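Local coordinates for glutathione transferase (Phanerochaete chrysosporium, PDB 4F0C), which probably conjugates glutathione to small electrophilic compounds or removes it from them, and binds oxidized glutathione disulfide in its pocket, at residues K5-F10 and M23-L28; I77-V82 and I100-W105; A206-P211 and E215-K220. All coordinates share one frame; numbering follows the deposited sequence.

Contact 1 (K5-F10 and M23-L28). With SO4 (sulfate ion), chain D.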
loop_
_atom_site.group_PDB
_atom_site.type_symbol
_atom_site.label_atom_id
_atom_site.label_comp_id
_atom_site.label_asym_id
_atom_site.label_seq_id
_atom_site.Cartn_x
_atom_site.Cartn_y
_atom_site.Cartn_z
ATOM N N LYS A 5 13.368 -19.942 -18.453
ATOM C CA LYS A 5 12.811 -18.621 -18.670
ATOM C C LYS A 5 13.414 -17.652 -17.669
ATOM O O LYS A 5 13.994 -18.075 -16.668
ATOM C CB LYS A 5 11.298 -18.683 -18.547
ATOM C CG LYS A 5 10.649 -19.603 -19.601
ATOM C CD LYS A 5 9.102 -19.473 -19.575
ATOM C CE LYS A 5 8.434 -20.222 -20.767
ATOM N NZ LYS A 5 6.985 -19.821 -20.797
ATOM N N GLN A 6 13.297 -16.357 -17.947
ATOM C CA GLN A 6 13.933 -15.390 -17.084
ATOM C C GLN A 6 13.366 -15.360 -15.673
ATOM O O GLN A 6 14.117 -15.299 -14.718
ATOM C CB GLN A 6 13.883 -13.970 -17.654
ATOM C CG GLN A 6 14.545 -12.945 -16.687
ATOM C CD GLN A 6 14.926 -11.646 -17.374
ATOM O OE1 GLN A 6 14.550 -11.414 -18.527
ATOM N NE2 GLN A 6 15.678 -10.790 -16.671
ATOM N N PHE A 7 12.039 -15.347 -15.559
ATOM C CA PHE A 7 11.380 -15.127 -14.277
ATOM C C PHE A 7 10.546 -16.321 -13.884
ATOM O O PHE A 7 9.984 -17.012 -14.749
ATOM C CB PHE A 7 10.439 -13.901 -14.360
ATOM C CG PHE A 7 11.148 -12.614 -14.714
ATOM C CD1 PHE A 7 11.914 -11.935 -13.760
ATOM C CD2 PHE A 7 11.067 -12.107 -16.010
ATOM C CE1 PHE A 7 12.559 -10.707 -14.085
ATOM C CE2 PHE A 7 11.694 -10.922 -16.358
ATOM C CZ PHE A 7 12.464 -10.209 -15.393
ATOM N N THR A 8 10.467 -16.559 -12.577
ATOM C CA THR A 8 9.382 -17.363 -12.017
ATOM C C THR A 8 8.447 -16.391 -11.328
ATOM O O THR A 8 8.864 -15.624 -10.434
ATOM C CB THR A 8 9.857 -18.403 -10.981
ATOM O OG1 THR A 8 10.722 -19.332 -11.614
ATOM C CG2 THR A 8 8.674 -19.171 -10.375
ATOM N N LEU A 9 7.189 -16.402 -11.758
ATOM C CA LEU A 9 6.154 -15.619 -11.093
ATOM C C LEU A 9 5.294 -16.560 -10.256
ATOM O O LEU A 9 4.634 -17.447 -10.794
ATOM C CB LEU A 9 5.258 -14.894 -12.120
ATOM C CG LEU A 9 4.030 -14.150 -11.551
ATOM C CD1 LEU A 9 4.409 -13.059 -10.523
ATOM C CD2 LEU A 9 3.158 -13.538 -12.697
ATOM N N PHE A 10 5.294 -16.374 -8.942
ATOM C CA PHE A 10 4.386 -17.121 -8.101
ATOM C C PHE A 10 3.061 -16.368 -8.121
ATOM O O PHE A 10 2.986 -15.193 -7.753
ATOM C CB PHE A 10 4.939 -17.260 -6.676
ATOM C CG PHE A 10 6.206 -18.086 -6.598
ATOM C CD1 PHE A 10 6.145 -19.474 -6.600
ATOM C CD2 PHE A 10 7.452 -17.470 -6.523
ATOM C CE1 PHE A 10 7.293 -20.245 -6.510
ATOM C CE2 PHE A 10 8.620 -18.238 -6.424
ATOM C CZ PHE A 10 8.531 -19.628 -6.439
ATOM N N MET A 23 0.496 -9.088 -16.418
ATOM C CA MET A 23 0.222 -8.067 -17.455
ATOM C C MET A 23 1.500 -7.343 -17.899
ATOM O O MET A 23 1.754 -7.211 -19.089
ATOM C CB MET A 23 -0.749 -7.010 -16.927
ATOM C CG MET A 23 -2.184 -7.488 -16.876
ATOM S SD MET A 23 -3.292 -6.338 -16.028
ATOM C CE MET A 23 -4.737 -7.406 -15.884
ATOM N N LEU A 24 2.285 -6.861 -16.936
ATOM C CA LEU A 24 3.509 -6.123 -17.275
ATOM C C LEU A 24 4.524 -6.986 -18.011
ATOM O O LEU A 24 5.146 -6.536 -18.974
ATOM C CB LEU A 24 4.148 -5.470 -16.027
ATOM C CG LEU A 24 5.511 -4.788 -16.305
ATOM C CD1 LEU A 24 5.294 -3.613 -17.276
ATOM C CD2 LEU A 24 6.066 -4.266 -14.983
ATOM N N LEU A 25 4.694 -8.227 -17.559
ATOM C CA LEU A 25 5.653 -9.119 -18.221
ATOM C C LEU A 25 5.232 -9.359 -19.683
ATOM O O LEU A 25 6.079 -9.369 -20.581
ATOM C CB LEU A 25 5.762 -10.452 -17.473
ATOM C CG LEU A 25 6.449 -10.384 -16.096
ATOM C CD1 LEU A 25 6.271 -11.713 -15.379
ATOM C CD2 LEU A 25 7.932 -10.049 -16.215
ATOM N N ARG A 26 3.928 -9.547 -19.914
ATOM C CA ARG A 26 3.439 -9.725 -21.291
ATOM C C ARG A 26 3.638 -8.461 -22.125
ATOM O O ARG A 26 4.025 -8.552 -23.281
ATOM C CB ARG A 26 1.968 -10.149 -21.325
ATOM C CG ARG A 26 1.720 -11.537 -20.758
ATOM C CD ARG A 26 0.236 -12.000 -20.851
ATOM N NE ARG A 26 0.095 -13.132 -19.941
ATOM C CZ ARG A 26 0.362 -14.396 -20.252
ATOM N NH1 ARG A 26 0.688 -14.740 -21.496
ATOM N NH2 ARG A 26 0.272 -15.327 -19.306
ATOM N N GLU A 27 3.341 -7.295 -21.544
ATOM C CA GLU A 27 3.526 -6.007 -22.244
ATOM C C GLU A 27 4.972 -5.827 -22.709
ATOM O O GLU A 27 5.225 -5.330 -23.807
ATOM C CB GLU A 27 3.153 -4.815 -21.329
ATOM C CG GLU A 27 1.653 -4.636 -21.083
ATOM C CD GLU A 27 0.906 -3.957 -22.247
ATOM O OE1 GLU A 27 1.404 -3.940 -23.384
ATOM O OE2 GLU A 27 -0.195 -3.424 -22.009
ATOM N N LEU A 28 5.917 -6.227 -21.864
ATOM C CA LEU A 28 7.342 -6.065 -22.178
ATOM C C LEU A 28 7.927 -7.226 -22.971
ATOM O O LEU A 28 9.087 -7.175 -23.369
ATOM C CB LEU A 28 8.168 -5.841 -20.889
ATOM C CG LEU A 28 8.071 -4.413 -20.336
ATOM C CD1 LEU A 28 8.555 -4.320 -18.860
ATOM C CD2 LEU A 28 8.844 -3.439 -21.241
HETATM S S SO4 D . 4.866 -21.846 -18.061
HETATM O O1 SO4 D . 4.270 -21.033 -17.001
HETATM O O2 SO4 D . 4.862 -23.224 -17.592
HETATM O O3 SO4 D . 4.057 -21.730 -19.272
HETATM O O4 SO4 D . 6.237 -21.463 -18.391
#
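Phe7 and Leu25 meet because both side chains leave the backbone in the same sense, CG lying opposite the carbonyl carbon (chi1 -60° for Phe7, -70° for Leu25). The strand thereby directs its ring, and the helix its branched end, into the interface between strand and helix. CD2 of Leu25 reaches the ring at a slant, 3.8 Å from Phe7 CD2 and 3.9 Å from Phe7 CE2, a single methyl touching two neighbouring ring carbons. The other methyl, Leu25 CD1, comes more loosely against Leu9 CD2 at 4.5 Å. Phe7 and Leu9 are two residues apart on an extended strand, hence both side chains set out toward the helix and Leu25 sits against the pair. Thr8, between them, sets out away from the helix, where its hydroxyl is hydrogen-bonded with Glu33 and His64. Phe32 of strand 32-36 touches Phe7 and Leu25 alike, while Gln6 CG lies over the centre of one face of the Phe7 ring, 3.5 Å above its plane. At the exposed start of the segment the long, flexible Lys5 stretches out to a sulfate, probably from the crystallisation liquor, with Lys5 NZ 3.0 Å from O4; the backbone N of Thr34 binds the same ion. Strand 7-11, helix 18-28 and strand 32-36 form the opening beta-alpha-beta unit of the thioredoxin-like domain. No hydrogen bond joins strand segment to helix segment: the side chains of the three buried residues that touch are purely hydrocarbon, and their cohesion probably rests on van der Waals contact and exclusion of water.

Contact 2 (I77-V82 and I100-W105). With SO4 (sulfate ion), chain C.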
loop_
_atom_site.group_PDB
_atom_site.type_symbol
_atom_site.label_atom_id
_atom_site.label_comp_id
_atom_site.label_asym_id
_atom_site.label_seq_id
_atom_site.Cartn_x
_atom_site.Cartn_y
_atom_site.Cartn_z
ATOM N N ILE A 77 7.261 -5.343 -7.244
ATOM C CA ILE A 77 7.649 -6.143 -8.410
ATOM C C ILE A 77 7.510 -5.346 -9.720
ATOM O O ILE A 77 8.416 -5.393 -10.586
ATOM C CB ILE A 77 6.817 -7.453 -8.483
ATOM C CG1 ILE A 77 7.140 -8.331 -7.264
ATOM C CG2 ILE A 77 7.108 -8.245 -9.793
ATOM C CD1 ILE A 77 6.186 -9.509 -7.113
ATOM N N LEU A 78 6.406 -4.606 -9.856
ATOM C CA LEU A 78 6.222 -3.773 -11.053
ATOM C C LEU A 78 7.362 -2.759 -11.185
ATOM O O LEU A 78 7.900 -2.590 -12.274
ATOM C CB LEU A 78 4.873 -3.034 -11.056
ATOM C CG LEU A 78 3.592 -3.889 -11.005
ATOM C CD1 LEU A 78 2.323 -3.004 -10.857
ATOM C CD2 LEU A 78 3.472 -4.806 -12.254
ATOM N N LEU A 79 7.719 -2.105 -10.083
ATOM C CA LEU A 79 8.819 -1.145 -10.082
ATOM C C LEU A 79 10.136 -1.805 -10.437
ATOM O O LEU A 79 10.923 -1.237 -11.190
ATOM C CB LEU A 79 8.900 -0.421 -8.714
ATOM C CG LEU A 79 7.779 0.625 -8.588
ATOM C CD1 LEU A 79 7.514 0.961 -7.107
ATOM C CD2 LEU A 79 8.147 1.927 -9.384
ATOM N N TYR A 80 10.390 -2.984 -9.869
ATOM C CA TYR A 80 11.627 -3.722 -10.131
ATOM C C TYR A 80 11.738 -3.982 -11.638
ATOM O O TYR A 80 12.766 -3.705 -12.259
ATOM C CB TYR A 80 11.639 -5.071 -9.388
ATOM C CG TYR A 80 12.824 -5.988 -9.763
ATOM C CD1 TYR A 80 14.076 -5.827 -9.170
ATOM C CD2 TYR A 80 12.664 -6.996 -10.719
ATOM C CE1 TYR A 80 15.173 -6.656 -9.524
ATOM C CE2 TYR A 80 13.754 -7.823 -11.101
ATOM C CZ TYR A 80 14.986 -7.650 -10.494
ATOM O OH TYR A 80 16.039 -8.472 -10.844
ATOM N N ILE A 81 10.662 -4.493 -12.215
ATOM C CA ILE A 81 10.691 -4.850 -13.626
ATOM C C ILE A 81 10.945 -3.630 -14.520
ATOM O O ILE A 81 11.770 -3.690 -15.459
ATOM C CB ILE A 81 9.402 -5.562 -14.043
ATOM C CG1 ILE A 81 9.328 -6.928 -13.353
ATOM C CG2 ILE A 81 9.380 -5.766 -15.594
ATOM C CD1 ILE A 81 7.968 -7.601 -13.460
ATOM N N VAL A 82 10.254 -2.517 -14.265
ATOM C CA VAL A 82 10.493 -1.350 -15.131
ATOM C C VAL A 82 11.849 -0.683 -14.891
ATOM O O VAL A 82 12.453 -0.159 -15.842
ATOM C CB VAL A 82 9.356 -0.282 -15.133
ATOM C CG1 VAL A 82 8.046 -0.899 -15.659
ATOM C CG2 VAL A 82 9.172 0.369 -13.745
ATOM N N ILE A 100 8.434 10.048 -8.899
ATOM C CA ILE A 100 7.861 10.089 -7.557
ATOM C C ILE A 100 6.330 10.125 -7.621
ATOM O O ILE A 100 5.636 9.544 -6.760
ATOM C CB ILE A 100 8.426 11.217 -6.697
ATOM C CG1 ILE A 100 8.002 11.036 -5.225
ATOM C CG2 ILE A 100 8.076 12.637 -7.280
ATOM C CD1 ILE A 100 8.532 9.732 -4.585
ATOM N N ILE A 101 5.792 10.770 -8.654
ATOM C CA ILE A 101 4.332 10.804 -8.783
ATOM C C ILE A 101 3.815 9.437 -9.272
ATOM O O ILE A 101 2.761 8.967 -8.834
ATOM C CB ILE A 101 3.898 11.958 -9.738
ATOM C CG1 ILE A 101 4.311 13.305 -9.135
ATOM C CG2 ILE A 101 2.367 11.887 -10.037
ATOM C CD1 ILE A 101 3.770 13.542 -7.673
ATOM N N MET A 102 4.568 8.771 -10.146
ATOM C CA MET A 102 4.164 7.405 -10.516
ATOM C C MET A 102 4.134 6.514 -9.258
ATOM O O MET A 102 3.230 5.682 -9.068
ATOM C CB MET A 102 5.099 6.841 -11.589
ATOM C CG MET A 102 4.629 5.497 -12.182
ATOM S SD MET A 102 5.767 4.847 -13.422
ATOM C CE MET A 102 7.126 4.293 -12.382
ATOM N N THR A 103 5.128 6.698 -8.397
ATOM C CA THR A 103 5.199 5.958 -7.132
ATOM C C THR A 103 4.038 6.294 -6.186
ATOM O O THR A 103 3.466 5.410 -5.538
ATOM C CB THR A 103 6.570 6.156 -6.470
ATOM O OG1 THR A 103 7.538 5.535 -7.300
ATOM C CG2 THR A 103 6.656 5.506 -5.086
ATOM N N GLN A 104 3.702 7.573 -6.104
ATOM C CA GLN A 104 2.540 8.002 -5.325
ATOM C C GLN A 104 1.264 7.259 -5.768
ATOM O O GLN A 104 0.531 6.741 -4.946
ATOM C CB GLN A 104 2.341 9.497 -5.537
ATOM C CG GLN A 104 1.040 10.095 -4.940
ATOM C CD GLN A 104 0.783 11.464 -5.519
ATOM O OE1 GLN A 104 1.226 12.476 -4.965
ATOM N NE2 GLN A 104 0.095 11.504 -6.702
ATOM N N TRP A 105 0.998 7.230 -7.079
ATOM C CA TRP A 105 -0.176 6.531 -7.578
ATOM C C TRP A 105 -0.107 5.029 -7.296
ATOM O O TRP A 105 -1.132 4.417 -7.009
ATOM C CB TRP A 105 -0.405 6.824 -9.067
ATOM C CG TRP A 105 -1.034 8.206 -9.223
ATOM C CD1 TRP A 105 -0.395 9.364 -9.559
ATOM C CD2 TRP A 105 -2.401 8.542 -8.979
ATOM N NE1 TRP A 105 -1.296 10.415 -9.569
ATOM C CE2 TRP A 105 -2.535 9.930 -9.208
ATOM C CE3 TRP A 105 -3.535 7.789 -8.613
ATOM C CZ2 TRP A 105 -3.768 10.601 -9.083
ATOM C CZ3 TRP A 105 -4.776 8.460 -8.470
ATOM C CH2 TRP A 105 -4.865 9.854 -8.686
HETATM S S SO4 C . -1.353 14.208 -9.049
HETATM O O1 SO4 C . -1.493 13.702 -7.675
HETATM O O2 SO4 C . -0.209 15.087 -9.152
HETATM O O3 SO4 C . -1.016 13.171 -10.052
HETATM O O4 SO4 C . -2.601 14.833 -9.386
#
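The indole N-H of Trp105 points almost straight at a sulfate, NE1 lying 2.8 Å from O3 with an N-H...O angle of 168°. The oxygen stands at the ring edge, in the indole plane, where Ile101 CG2 also lies; that methyl is 3.6 Å from O3. Gln104 adds a second, more bent bond (144°), its NE2 2.9 Å from sulfate O1. Its OE1 accepts from the backbone N of Trp72 of the second subunit, with both ends of the amide in use, which probably fixes its flip. Arg158 and the indole NE1 of Trp72 of the second subunit also hydrogen-bond to the ion, which probably came from the crystallisation liquor. With a leucine in place of Trp105, O3 would probably lose a nearly linear donor and Trp72 of the second subunit its edge-to-face partner. Toward helix 74-85, helix 96-126 presents mainly apolar atoms. Met102 sends CG anti to its backbone N (chi1 -172°), then bends at its last torsion, which brings CE to 4.0 Å from Leu79 CD2; the two side chains run past each other in opposite directions. An unbranched, flexible methionine suits such a fit against a leucine fork. Leu79 CD2 also lies 4.2 Å from Thr103 OG1, a hydroxyl already hydrogen-bonded to Lys99 O one turn back and thus tolerable beside hydrocarbon. This joining of the last helix of the thioredoxin-like domain to the long first helix of the helical domain, with the partner subunit packed alongside, is characteristic of the dimeric glutathione transferase fold.

Contact 3 (A206-P211 and E215-K220)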
loop_
_atom_site.group_PDB
_atom_site.type_symbol
_atom_site.label_atom_id
_atom_site.label_comp_id
_atom_site.label_asym_id
_atom_site.label_seq_id
_atom_site.Cartn_x
_atom_site.Cartn_y
_atom_site.Cartn_z
ATOM N N ALA A 206 -9.691 1.242 -22.286
ATOM C CA ALA A 206 -8.509 1.372 -23.112
ATOM C C ALA A 206 -7.444 0.364 -22.624
ATOM O O ALA A 206 -6.781 -0.284 -23.436
ATOM C CB ALA A 206 -7.978 2.804 -23.096
ATOM N N LEU A 207 -7.341 0.182 -21.307
ATOM C CA LEU A 207 -6.357 -0.736 -20.730
ATOM C C LEU A 207 -6.655 -2.190 -21.069
ATOM O O LEU A 207 -5.785 -2.906 -21.554
ATOM C CB LEU A 207 -6.256 -0.536 -19.198
ATOM C CG LEU A 207 -5.566 0.768 -18.778
ATOM C CD1 LEU A 207 -5.965 1.221 -17.376
ATOM C CD2 LEU A 207 -4.037 0.585 -18.878
ATOM N N ILE A 208 -7.886 -2.636 -20.848
ATOM C CA ILE A 208 -8.183 -4.059 -21.017
ATOM C C ILE A 208 -8.281 -4.472 -22.485
ATOM O O ILE A 208 -8.289 -5.658 -22.786
ATOM C CB ILE A 208 -9.462 -4.497 -20.268
ATOM C CG1 ILE A 208 -10.707 -3.841 -20.868
ATOM C CG2 ILE A 208 -9.345 -4.197 -18.756
ATOM C CD1 ILE A 208 -12.011 -4.309 -20.206
ATOM N N THR A 209 -8.337 -3.502 -23.395
ATOM C CA THR A 209 -8.353 -3.851 -24.823
ATOM C C THR A 209 -6.947 -3.898 -25.426
ATOM O O THR A 209 -6.774 -4.356 -26.548
ATOM C CB THR A 209 -9.319 -2.942 -25.652
ATOM O OG1 THR A 209 -8.914 -1.585 -25.521
ATOM C CG2 THR A 209 -10.712 -3.051 -25.119
ATOM N N ARG A 210 -5.929 -3.457 -24.679
ATOM C CA ARG A 210 -4.553 -3.681 -25.109
ATOM C C ARG A 210 -4.283 -5.196 -25.183
ATOM O O ARG A 210 -4.621 -5.929 -24.257
ATOM C CB ARG A 210 -3.560 -3.053 -24.122
ATOM C CG ARG A 210 -3.565 -1.516 -24.079
ATOM C CD ARG A 210 -2.511 -1.023 -23.085
ATOM N NE ARG A 210 -1.161 -1.457 -23.485
ATOM C CZ ARG A 210 -0.431 -0.852 -24.415
ATOM N NH1 ARG A 210 -0.928 0.198 -25.070
ATOM N NH2 ARG A 210 0.787 -1.302 -24.706
ATOM N N PRO A 211 -3.647 -5.663 -26.271
ATOM C CA PRO A 211 -3.509 -7.108 -26.494
ATOM C C PRO A 211 -2.824 -7.869 -25.355
ATOM O O PRO A 211 -3.295 -8.958 -25.014
ATOM C CB PRO A 211 -2.677 -7.181 -27.784
ATOM C CG PRO A 211 -3.114 -5.961 -28.548
ATOM C CD PRO A 211 -3.237 -4.886 -27.460
ATOM N N GLU A 215 -4.742 -10.546 -23.155
ATOM C CA GLU A 215 -4.188 -11.900 -23.109
ATOM C C GLU A 215 -4.018 -12.365 -21.663
ATOM O O GLU A 215 -4.310 -13.507 -21.337
ATOM C CB GLU A 215 -2.852 -11.961 -23.856
ATOM C CG GLU A 215 -2.195 -13.352 -23.838
ATOM C CD GLU A 215 -0.888 -13.385 -24.616
ATOM O OE1 GLU A 215 -0.946 -13.372 -25.858
ATOM O OE2 GLU A 215 0.188 -13.406 -23.996
ATOM N N SER A 216 -3.536 -11.471 -20.794
ATOM C CA SER A 216 -3.447 -11.758 -19.368
ATOM C C SER A 216 -4.810 -12.136 -18.769
ATOM O O SER A 216 -4.921 -13.115 -18.011
ATOM C CB SER A 216 -2.827 -10.553 -18.624
ATOM O OG SER A 216 -2.790 -10.783 -17.236
ATOM N N LEU A 217 -5.848 -11.364 -19.103
ATOM C CA LEU A 217 -7.184 -11.624 -18.549
ATOM C C LEU A 217 -7.718 -12.961 -19.056
ATOM O O LEU A 217 -8.377 -13.699 -18.321
ATOM C CB LEU A 217 -8.155 -10.482 -18.892
ATOM C CG LEU A 217 -7.838 -9.130 -18.236
ATOM C CD1 LEU A 217 -8.693 -7.992 -18.843
ATOM C CD2 LEU A 217 -8.008 -9.202 -16.698
ATOM N N LYS A 218 -7.390 -13.281 -20.301
ATOM C CA LYS A 218 -7.889 -14.511 -20.912
ATOM C C LYS A 218 -7.171 -15.701 -20.261
ATOM O O LYS A 218 -7.766 -16.737 -20.003
ATOM C CB LYS A 218 -7.675 -14.479 -22.425
ATOM C CG LYS A 218 -8.076 -15.772 -23.163
ATOM C CD LYS A 218 -7.768 -15.687 -24.663
ATOM C CE LYS A 218 -8.317 -16.899 -25.439
ATOM N NZ LYS A 218 -7.988 -16.843 -26.902
ATOM N N THR A 219 -5.884 -15.528 -19.979
ATOM C CA THR A 219 -5.063 -16.563 -19.364
ATOM C C THR A 219 -5.585 -16.854 -17.962
ATOM O O THR A 219 -5.681 -18.014 -17.543
ATOM C CB THR A 219 -3.585 -16.103 -19.293
ATOM O OG1 THR A 219 -3.077 -15.931 -20.623
ATOM C CG2 THR A 219 -2.707 -17.125 -18.555
ATOM N N LYS A 220 -5.927 -15.795 -17.228
ATOM C CA LYS A 220 -6.486 -15.969 -15.898
ATOM C C LYS A 220 -7.789 -16.759 -15.933
ATOM O O LYS A 220 -7.972 -17.667 -15.117
ATOM C CB LYS A 220 -6.667 -14.609 -15.193
ATOM C CG LYS A 220 -7.421 -14.652 -13.863
ATOM C CD LYS A 220 -7.442 -13.249 -13.235
ATOM C CE LYS A 220 -7.815 -13.246 -11.751
ATOM N NZ LYS A 220 -9.058 -14.001 -11.511
#
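The side chains of Ile208 and Leu217 meet at a slant across a tight turn between two helices. Ile208 holds CG1 between its backbone N and carbonyl carbon (chi1 66°), the crowded position for a beta-branched residue; this leaves CG2 beside the backbone N, and both CB and CG2 lie 3.9 Å from Leu217 CD1. Leu217 keeps CG opposite its carbonyl carbon and offers that one methyl to the isoleucine. Val174 and Ile175 of helix 174-184 continue the packing beyond Ile208 and Leu217 respectively. Nearer the turn, Glu215 N donates to Pro211 O at 2.8 Å, an i to i+4 bond in the first turn of helix 211-227. Proline fits here, directly after the N-cap residue Arg210, since no backbone N-H is needed from it. Glu215 runs fully extended, which carries its carboxylate away from Pro211 to a salt bridge with Arg26. Its carbonyl is gripped twice: Thr219 OG1 binds Glu215 O at 2.8 Å from above the carbonyl plane, and Thr219 N at 2.9 Å from the opposite face. Such a short connection between consecutive helices sets the C-terminal helix of this glutathione transferase against helix 18-28 of the thioredoxin-like domain.

From the N terminus the three contacts follow one another in series, none nested or crossing. Contact 1 closes the short loop from the first strand to helix 18-28, inside the thioredoxin-like domain. Contact 2 closes the link from helix 74-85 to helix 96-126, bridging that domain and the helical one, and contact 3 closes a turn near the C terminus. Helix 18-28 connects them: Leu24, Leu25 and Leu28 pack on Ile81 of contact 2, while Arg26 and Glu27 form salt bridges with Glu215 and Arg210 of contact 3. Contacts 2 and 3 do not touch, their nearest atoms being about 10 Å apart.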